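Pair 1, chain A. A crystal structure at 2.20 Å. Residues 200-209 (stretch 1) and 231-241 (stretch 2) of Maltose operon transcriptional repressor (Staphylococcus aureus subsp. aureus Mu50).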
# COMPACT_ATOMS: atom_id res chain seq x y z
N ASP A 200 -11.83 8.64 -0.46
CA ASP A 200 -10.53 8.06 -0.78
C ASP A 200 -10.57 6.58 -0.45
O ASP A 200 -11.26 6.17 0.47
CB ASP A 200 -9.44 8.76 0.05
CG ASP A 200 -8.08 8.08 -0.06
OD1 ASP A 200 -7.52 8.09 -1.18
OD2 ASP A 200 -7.59 7.52 0.95
N ALA A 201 -9.81 5.79 -1.20
CA ALA A 201 -9.79 4.33 -1.09
C ALA A 201 -9.39 3.77 0.28
O ALA A 201 -9.93 2.75 0.70
CB ALA A 201 -8.87 3.76 -2.17
N MET A 202 -8.46 4.42 0.97
CA MET A 202 -8.00 3.96 2.29
C MET A 202 -9.12 4.05 3.33
O MET A 202 -9.36 3.09 4.07
CB MET A 202 -6.74 4.73 2.73
CG MET A 202 -5.85 3.99 3.73
SD MET A 202 -5.41 2.27 3.30
CE MET A 202 -4.60 2.50 1.72
N LEU A 203 -9.83 5.17 3.34
CA LEU A 203 -11.05 5.30 4.14
C LEU A 203 -12.15 4.31 3.68
O LEU A 203 -12.79 3.67 4.50
CB LEU A 203 -11.56 6.75 4.10
CG LEU A 203 -12.89 7.07 4.79
CD1 LEU A 203 -12.77 6.80 6.28
CD2 LEU A 203 -13.30 8.53 4.52
N HIS A 204 -12.34 4.19 2.37
CA HIS A 204 -13.33 3.26 1.80
C HIS A 204 -13.15 1.81 2.25
O HIS A 204 -14.13 1.12 2.46
CB HIS A 204 -13.26 3.31 0.27
CG HIS A 204 -14.46 2.73 -0.42
ND1 HIS A 204 -15.70 3.31 -0.38
CD2 HIS A 204 -14.57 1.64 -1.22
CE1 HIS A 204 -16.55 2.60 -1.10
NE2 HIS A 204 -15.89 1.57 -1.62
N LEU A 205 -11.90 1.37 2.39
CA LEU A 205 -11.64 -0.00 2.82
C LEU A 205 -12.10 -0.27 4.25
O LEU A 205 -12.54 -1.38 4.56
CB LEU A 205 -10.17 -0.36 2.67
CG LEU A 205 -9.55 -0.50 1.27
CD1 LEU A 205 -8.05 -0.71 1.41
CD2 LEU A 205 -10.17 -1.63 0.46
N ALA A 206 -12.01 0.74 5.12
CA ALA A 206 -12.53 0.64 6.48
C ALA A 206 -14.06 0.55 6.44
O ALA A 206 -14.64 -0.20 7.21
CB ALA A 206 -12.09 1.84 7.32
N ILE A 207 -14.68 1.34 5.56
CA ILE A 207 -16.13 1.30 5.36
C ILE A 207 -16.61 -0.11 4.96
O ILE A 207 -17.55 -0.63 5.55
CB ILE A 207 -16.63 2.33 4.29
CG1 ILE A 207 -16.03 3.74 4.48
CG2 ILE A 207 -18.17 2.39 4.26
CD1 ILE A 207 -16.44 4.47 5.76
N LEU A 208 -15.95 -0.72 3.96
CA LEU A 208 -16.33 -2.05 3.47
C LEU A 208 -16.23 -3.10 4.57
O LEU A 208 -17.04 -4.02 4.63
CB LEU A 208 -15.47 -2.47 2.26
CG LEU A 208 -15.48 -1.51 1.06
CD1 LEU A 208 -14.44 -1.89 0.01
CD2 LEU A 208 -16.84 -1.38 0.44
N SER A 209 -15.25 -2.92 5.46
CA SER A 209 -15.02 -3.83 6.57
C SER A 209 -16.17 -3.78 7.56
O SER A 209 -16.63 -4.82 8.03
CB SER A 209 -13.70 -3.48 7.26
OG SER A 209 -13.36 -4.47 8.22
N TYR A 231 -4.47 -1.19 -7.04
CA TYR A 231 -4.63 -2.63 -6.89
C TYR A 231 -5.58 -2.97 -5.74
O TYR A 231 -6.26 -3.99 -5.79
CB TYR A 231 -3.26 -3.30 -6.71
CG TYR A 231 -3.29 -4.81 -6.80
CD1 TYR A 231 -3.72 -5.46 -7.97
CD2 TYR A 231 -2.90 -5.59 -5.72
CE1 TYR A 231 -3.75 -6.86 -8.04
CE2 TYR A 231 -2.92 -6.99 -5.78
CZ TYR A 231 -3.35 -7.61 -6.94
OH TYR A 231 -3.37 -8.99 -6.98
N LEU A 232 -5.65 -2.09 -4.74
CA LEU A 232 -6.43 -2.34 -3.53
C LEU A 232 -7.94 -2.24 -3.70
O LEU A 232 -8.67 -2.98 -3.04
CB LEU A 232 -5.97 -1.43 -2.39
CG LEU A 232 -4.53 -1.67 -1.90
CD1 LEU A 232 -4.14 -0.63 -0.87
CD2 LEU A 232 -4.36 -3.09 -1.34
N THR A 233 -8.40 -1.33 -4.55
CA THR A 233 -9.82 -1.25 -4.87
C THR A 233 -10.21 -2.35 -5.86
O THR A 233 -11.32 -2.86 -5.81
CB THR A 233 -10.20 0.12 -5.45
OG1 THR A 233 -9.21 0.54 -6.39
CG2 THR A 233 -10.30 1.16 -4.35
N GLU A 234 -9.28 -2.70 -6.76
CA GLU A 234 -9.43 -3.82 -7.68
C GLU A 234 -9.69 -5.15 -6.97
O GLU A 234 -10.49 -5.95 -7.42
CB GLU A 234 -8.18 -3.94 -8.56
CG GLU A 234 -8.35 -4.92 -9.72
CD GLU A 234 -7.15 -4.97 -10.65
OE1 GLU A 234 -6.93 -6.05 -11.25
OE2 GLU A 234 -6.43 -3.95 -10.80
N ILE A 235 -9.00 -5.39 -5.85
CA ILE A 235 -9.16 -6.66 -5.13
C ILE A 235 -9.82 -6.49 -3.76
O ILE A 235 -9.66 -7.33 -2.87
CB ILE A 235 -7.85 -7.50 -5.07
CG1 ILE A 235 -6.75 -6.76 -4.29
CG2 ILE A 235 -7.37 -7.87 -6.49
CD1 ILE A 235 -5.65 -7.66 -3.77
N ALA A 236 -10.58 -5.40 -3.60
CA ALA A 236 -11.44 -5.20 -2.43
C ALA A 236 -12.60 -6.20 -2.46
O ALA A 236 -12.79 -6.88 -3.46
CB ALA A 236 -11.97 -3.77 -2.39
N SER A 237 -13.35 -6.26 -1.37
CA SER A 237 -14.50 -7.13 -1.24
C SER A 237 -15.77 -6.27 -1.19
O SER A 237 -16.07 -5.69 -0.14
CB SER A 237 -14.40 -7.99 0.03
OG SER A 237 -13.26 -8.85 -0.01
N PRO A 238 -16.50 -6.15 -2.33
CA PRO A 238 -16.23 -6.62 -3.70
C PRO A 238 -15.35 -5.62 -4.48
O PRO A 238 -15.15 -4.51 -3.99
CB PRO A 238 -17.63 -6.66 -4.33
CG PRO A 238 -18.32 -5.50 -3.69
CD PRO A 238 -17.80 -5.46 -2.25
N PRO A 239 -14.80 -6.01 -5.66
CA PRO A 239 -14.07 -5.04 -6.46
C PRO A 239 -14.80 -3.71 -6.62
O PRO A 239 -16.01 -3.70 -6.87
CB PRO A 239 -13.92 -5.74 -7.81
CG PRO A 239 -13.73 -7.17 -7.40
CD PRO A 239 -14.77 -7.34 -6.30
N GLN A 240 -14.08 -2.61 -6.46
CA GLN A 240 -14.71 -1.31 -6.35
C GLN A 240 -14.62 -0.44 -7.60
O GLN A 240 -13.55 -0.32 -8.22
CB GLN A 240 -14.17 -0.54 -5.14
CG GLN A 240 -14.48 -1.24 -3.81
CD GLN A 240 -15.93 -1.13 -3.44
OE1 GLN A 240 -16.52 -0.06 -3.56
NE2 GLN A 240 -16.53 -2.22 -2.98
N THR A 241 -15.77 0.14 -7.94
CA THR A 241 -15.85 1.19 -8.92
C THR A 241 -15.16 2.41 -8.33
O THR A 241 -15.38 2.78 -7.17
CB THR A 241 -17.31 1.47 -9.26
OG1 THR A 241 -17.84 0.34 -9.96
CG2 THR A 241 -17.46 2.70 -10.12
O HOH W 1 -17.58 -5.50 2.31

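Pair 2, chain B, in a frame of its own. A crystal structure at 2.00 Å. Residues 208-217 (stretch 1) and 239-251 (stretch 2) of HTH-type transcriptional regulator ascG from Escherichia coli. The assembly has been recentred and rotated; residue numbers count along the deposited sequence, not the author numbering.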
# COMPACT_ATOMS: atom_id res chain seq x y z
N ASN B 208 -12.06 6.98 2.08
CA ASN B 208 -11.29 5.84 1.59
C ASN B 208 -11.62 4.59 2.45
O ASN B 208 -12.27 4.67 3.49
CB ASN B 208 -9.77 6.13 1.55
CG ASN B 208 -9.11 6.21 2.96
OD1 ASN B 208 -9.76 6.49 3.94
ND2 ASN B 208 -7.80 6.01 3.01
N ASP B 209 -11.15 3.43 2.03
CA ASP B 209 -11.57 2.24 2.78
C ASP B 209 -10.98 2.27 4.14
O ASP B 209 -11.66 1.90 5.07
CB ASP B 209 -11.22 0.95 2.05
CG ASP B 209 -12.10 0.71 0.84
OD1 ASP B 209 -13.12 1.44 0.67
OD2 ASP B 209 -11.77 -0.23 0.07
N ASP B 210 -9.74 2.73 4.29
CA ASP B 210 -9.10 2.75 5.64
C ASP B 210 -9.90 3.48 6.70
O ASP B 210 -10.08 2.97 7.78
CB ASP B 210 -7.68 3.30 5.61
CG ASP B 210 -6.68 2.25 5.03
OD1 ASP B 210 -7.11 1.13 4.74
OD2 ASP B 210 -5.49 2.53 4.87
N MSE B 211 -10.36 4.69 6.39
CA MSE B 211 -11.23 5.38 7.28
C MSE B 211 -12.57 4.67 7.48
O MSE B 211 -13.09 4.70 8.59
CB MSE B 211 -11.44 6.83 6.79
CG MSE B 211 -10.10 7.69 6.89
SE MSE B 211 -10.64 9.56 6.52
CE MSE B 211 -11.72 9.91 7.98
N ALA B 212 -13.14 4.05 6.44
CA ALA B 212 -14.44 3.37 6.57
C ALA B 212 -14.22 2.20 7.56
O ALA B 212 -15.09 1.91 8.35
CB ALA B 212 -14.92 2.84 5.23
N ILE B 213 -13.08 1.56 7.50
CA ILE B 213 -12.84 0.43 8.44
C ILE B 213 -12.66 0.95 9.88
O ILE B 213 -13.24 0.41 10.83
CB ILE B 213 -11.66 -0.45 8.01
CG1 ILE B 213 -11.99 -1.22 6.72
CG2 ILE B 213 -11.26 -1.48 9.14
CD1 ILE B 213 -10.74 -1.70 5.90
N GLY B 214 -11.93 2.06 10.03
CA GLY B 214 -11.81 2.63 11.35
C GLY B 214 -13.19 2.95 11.86
O GLY B 214 -13.49 2.77 13.06
N ALA B 215 -14.02 3.50 10.97
CA ALA B 215 -15.33 3.97 11.36
C ALA B 215 -16.29 2.80 11.72
O ALA B 215 -16.92 2.82 12.75
CB ALA B 215 -15.93 4.93 10.21
N MSE B 216 -16.32 1.74 10.91
CA MSE B 216 -17.02 0.53 11.32
C MSE B 216 -16.55 0.01 12.71
O MSE B 216 -17.35 -0.57 13.46
CB MSE B 216 -16.88 -0.58 10.28
CG MSE B 216 -17.69 -0.34 9.07
SE MSE B 216 -17.78 -1.72 7.78
CE MSE B 216 -15.91 -2.24 7.64
N LYS B 217 -15.30 0.22 13.06
CA LYS B 217 -14.80 -0.30 14.36
C LYS B 217 -15.40 0.53 15.49
O LYS B 217 -15.97 0.03 16.45
CB LYS B 217 -13.25 -0.32 14.41
CG LYS B 217 -12.64 -0.75 15.74
CD LYS B 217 -12.72 -2.26 15.93
CE LYS B 217 -12.08 -2.72 17.23
NZ LYS B 217 -12.28 -4.22 17.38
N ALA B 239 -7.97 -4.82 -1.14
CA ALA B 239 -8.10 -6.27 -1.21
C ALA B 239 -8.85 -6.82 0.00
O ALA B 239 -9.62 -7.74 -0.13
CB ALA B 239 -6.70 -6.96 -1.40
N ILE B 240 -8.67 -6.21 1.17
CA ILE B 240 -9.41 -6.69 2.35
C ILE B 240 -10.89 -6.33 2.43
O ILE B 240 -11.58 -6.80 3.31
CB ILE B 240 -8.76 -6.26 3.70
CG1 ILE B 240 -8.77 -4.75 3.84
CG2 ILE B 240 -7.37 -6.76 3.81
CD1 ILE B 240 -8.55 -4.33 5.22
N ALA B 241 -11.39 -5.46 1.56
CA ALA B 241 -12.79 -5.02 1.70
C ALA B 241 -13.82 -6.18 1.75
O ALA B 241 -14.76 -6.15 2.57
CB ALA B 241 -13.13 -4.00 0.57
N PRO B 242 -13.64 -7.24 0.90
CA PRO B 242 -14.68 -8.24 1.01
C PRO B 242 -14.54 -9.05 2.31
O PRO B 242 -15.39 -9.87 2.60
CB PRO B 242 -14.44 -9.12 -0.24
CG PRO B 242 -13.55 -8.34 -1.13
CD PRO B 242 -12.67 -7.61 -0.15
N TYR B 243 -13.53 -8.75 3.12
CA TYR B 243 -13.21 -9.62 4.27
C TYR B 243 -13.36 -8.92 5.61
O TYR B 243 -13.11 -9.54 6.66
CB TYR B 243 -11.80 -10.22 4.12
CG TYR B 243 -11.69 -10.97 2.82
CD1 TYR B 243 -11.09 -10.38 1.70
CD2 TYR B 243 -12.24 -12.26 2.68
CE1 TYR B 243 -11.01 -11.06 0.50
CE2 TYR B 243 -12.18 -12.93 1.49
CZ TYR B 243 -11.57 -12.33 0.41
OH TYR B 243 -11.55 -12.98 -0.79
N THR B 244 -13.80 -7.66 5.60
CA THR B 244 -14.18 -7.03 6.84
C THR B 244 -15.53 -7.60 7.33
O THR B 244 -16.26 -8.28 6.59
CB THR B 244 -14.22 -5.48 6.71
OG1 THR B 244 -15.15 -5.13 5.70
CG2 THR B 244 -12.87 -4.97 6.29
N VAL B 245 -15.83 -7.33 8.59
CA VAL B 245 -16.98 -7.90 9.26
C VAL B 245 -17.78 -6.68 9.70
O VAL B 245 -17.38 -6.03 10.67
CB VAL B 245 -16.52 -8.69 10.51
CG1 VAL B 245 -17.67 -8.94 11.45
CG2 VAL B 245 -15.80 -10.02 10.13
N PRO B 246 -18.82 -6.28 8.94
CA PRO B 246 -19.37 -6.80 7.67
C PRO B 246 -18.52 -6.37 6.47
O PRO B 246 -17.76 -5.36 6.57
CB PRO B 246 -20.72 -6.13 7.56
CG PRO B 246 -20.45 -4.75 8.26
CD PRO B 246 -19.48 -5.02 9.36
N ALA B 247 -18.64 -7.12 5.37
CA ALA B 247 -17.93 -6.85 4.15
C ALA B 247 -18.19 -5.40 3.70
O ALA B 247 -19.35 -4.95 3.66
CB ALA B 247 -18.36 -7.82 3.04
N LEU B 248 -17.11 -4.72 3.29
CA LEU B 248 -17.19 -3.29 3.06
C LEU B 248 -17.57 -2.92 1.61
O LEU B 248 -16.81 -3.19 0.70
CB LEU B 248 -15.85 -2.65 3.48
CG LEU B 248 -15.54 -1.22 3.04
CD1 LEU B 248 -16.57 -0.21 3.73
CD2 LEU B 248 -14.14 -0.81 3.36
N SER B 249 -18.72 -2.29 1.41
CA SER B 249 -19.07 -1.71 0.09
C SER B 249 -18.08 -0.60 -0.23
O SER B 249 -17.76 0.22 0.62
CB SER B 249 -20.47 -1.09 0.08
OG SER B 249 -21.49 -1.97 0.49
N SER B 250 -17.57 -0.59 -1.47
CA SER B 250 -16.51 0.35 -1.84
C SER B 250 -16.54 0.74 -3.32
O SER B 250 -16.87 -0.06 -4.17
CB SER B 250 -15.13 -0.20 -1.52
OG SER B 250 -14.15 0.84 -1.61
N VAL B 251 -16.17 1.98 -3.60
CA VAL B 251 -16.04 2.48 -4.94
C VAL B 251 -14.71 2.01 -5.55
O VAL B 251 -13.65 2.36 -5.07
CB VAL B 251 -16.20 4.06 -4.97
CG1 VAL B 251 -15.97 4.57 -6.33
CG2 VAL B 251 -17.59 4.44 -4.53

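The sharpest difference lies where H204(A) of pair 1 matches A212(B) of pair 2 and Q240(A) matches L248(B): a polar pair in one, an apolar pair in the other. In pair 1, H204(A) NE2 donates to Q240(A) OE1 at 2.6 Å, with the acceptor at the ring edge near its plane, where a ring N-H can reach it. In pair 2, A212(B) CB instead meets L248(B) CD1 at 3.8 Å, and the leucine, with 81 Å² covered by the helix, also reaches D209(B), I213(B) and M216(B). The backbones differ here too, the CA atoms of Q240(A) and L248(B) lying 1.7 Å apart after superposition.

The shared frame is a helix, residues 201-209 in pair 1 and 209-217 in pair 2, packed against a segment that turns through a cis peptide bond before P238(A) and P246(B). Fourteen central residues superpose with an RMSD of 0.6 Å, and the buried areas are similar, 378 and 407 Å². Both helices are capped by the side chain of the preceding residue: D200(A) OD2 accepts from M202(A) N at 3.2 Å, whereas N208(B) OD1 accepts from M211(B) N at 3.1 Å.

At the first helical position, A201(A) CB touches T233(A) CG2 at 3.7 Å. Its match D209(B) carries a carboxylate, and S250(B) OG donates to D209(B) OD1 at 2.6 Å, so pair 2 places its cross-stretch hydrogen bond one turn earlier along the helix. Next, L205(A) and I213(B) both point sideways from CA but bring their ends nearer: L205(A) CD2 lies 4.0 Å from A236(A) CB and its CD1 4.4 Å from L232(A) CB; I213(B) CG1 lies 3.9 Å from T244(B) CG2 and its CD1 3.5 Å from I240(B) CD1, T244(B) matching A236(A) and I240(B) matching L232(A).

L208(A) and M216(B), a selenomethionine, have side-chain centres 0.3 Å apart after superposition, but M216(B) is the longer and has more of its surface covered, 79 against 57 Å². L208(A) CD1 packs on A236(A) CB at 3.9 Å, and CD2 comes within 3.5 Å of Q240(A) NE2. The longer M216(B) reaches P246(B), SE to CD 4.0 Å, and L248(B), CE to CB 4.2 Å. T244(B), matching A236(A), adds a hydroxyl whose OG1 donates to P246(B) O at 2.8 Å; in pair 1 the matching carbonyl, P238(A) O, accepts from Q240(A) NE2 at 2.9 Å. Different side chains thus tie down the same cis-proline turn. In pair 1 a water also bridges the stretches, donating to L208(A) O at 2.8 Å and S237(A) O at 2.9 Å.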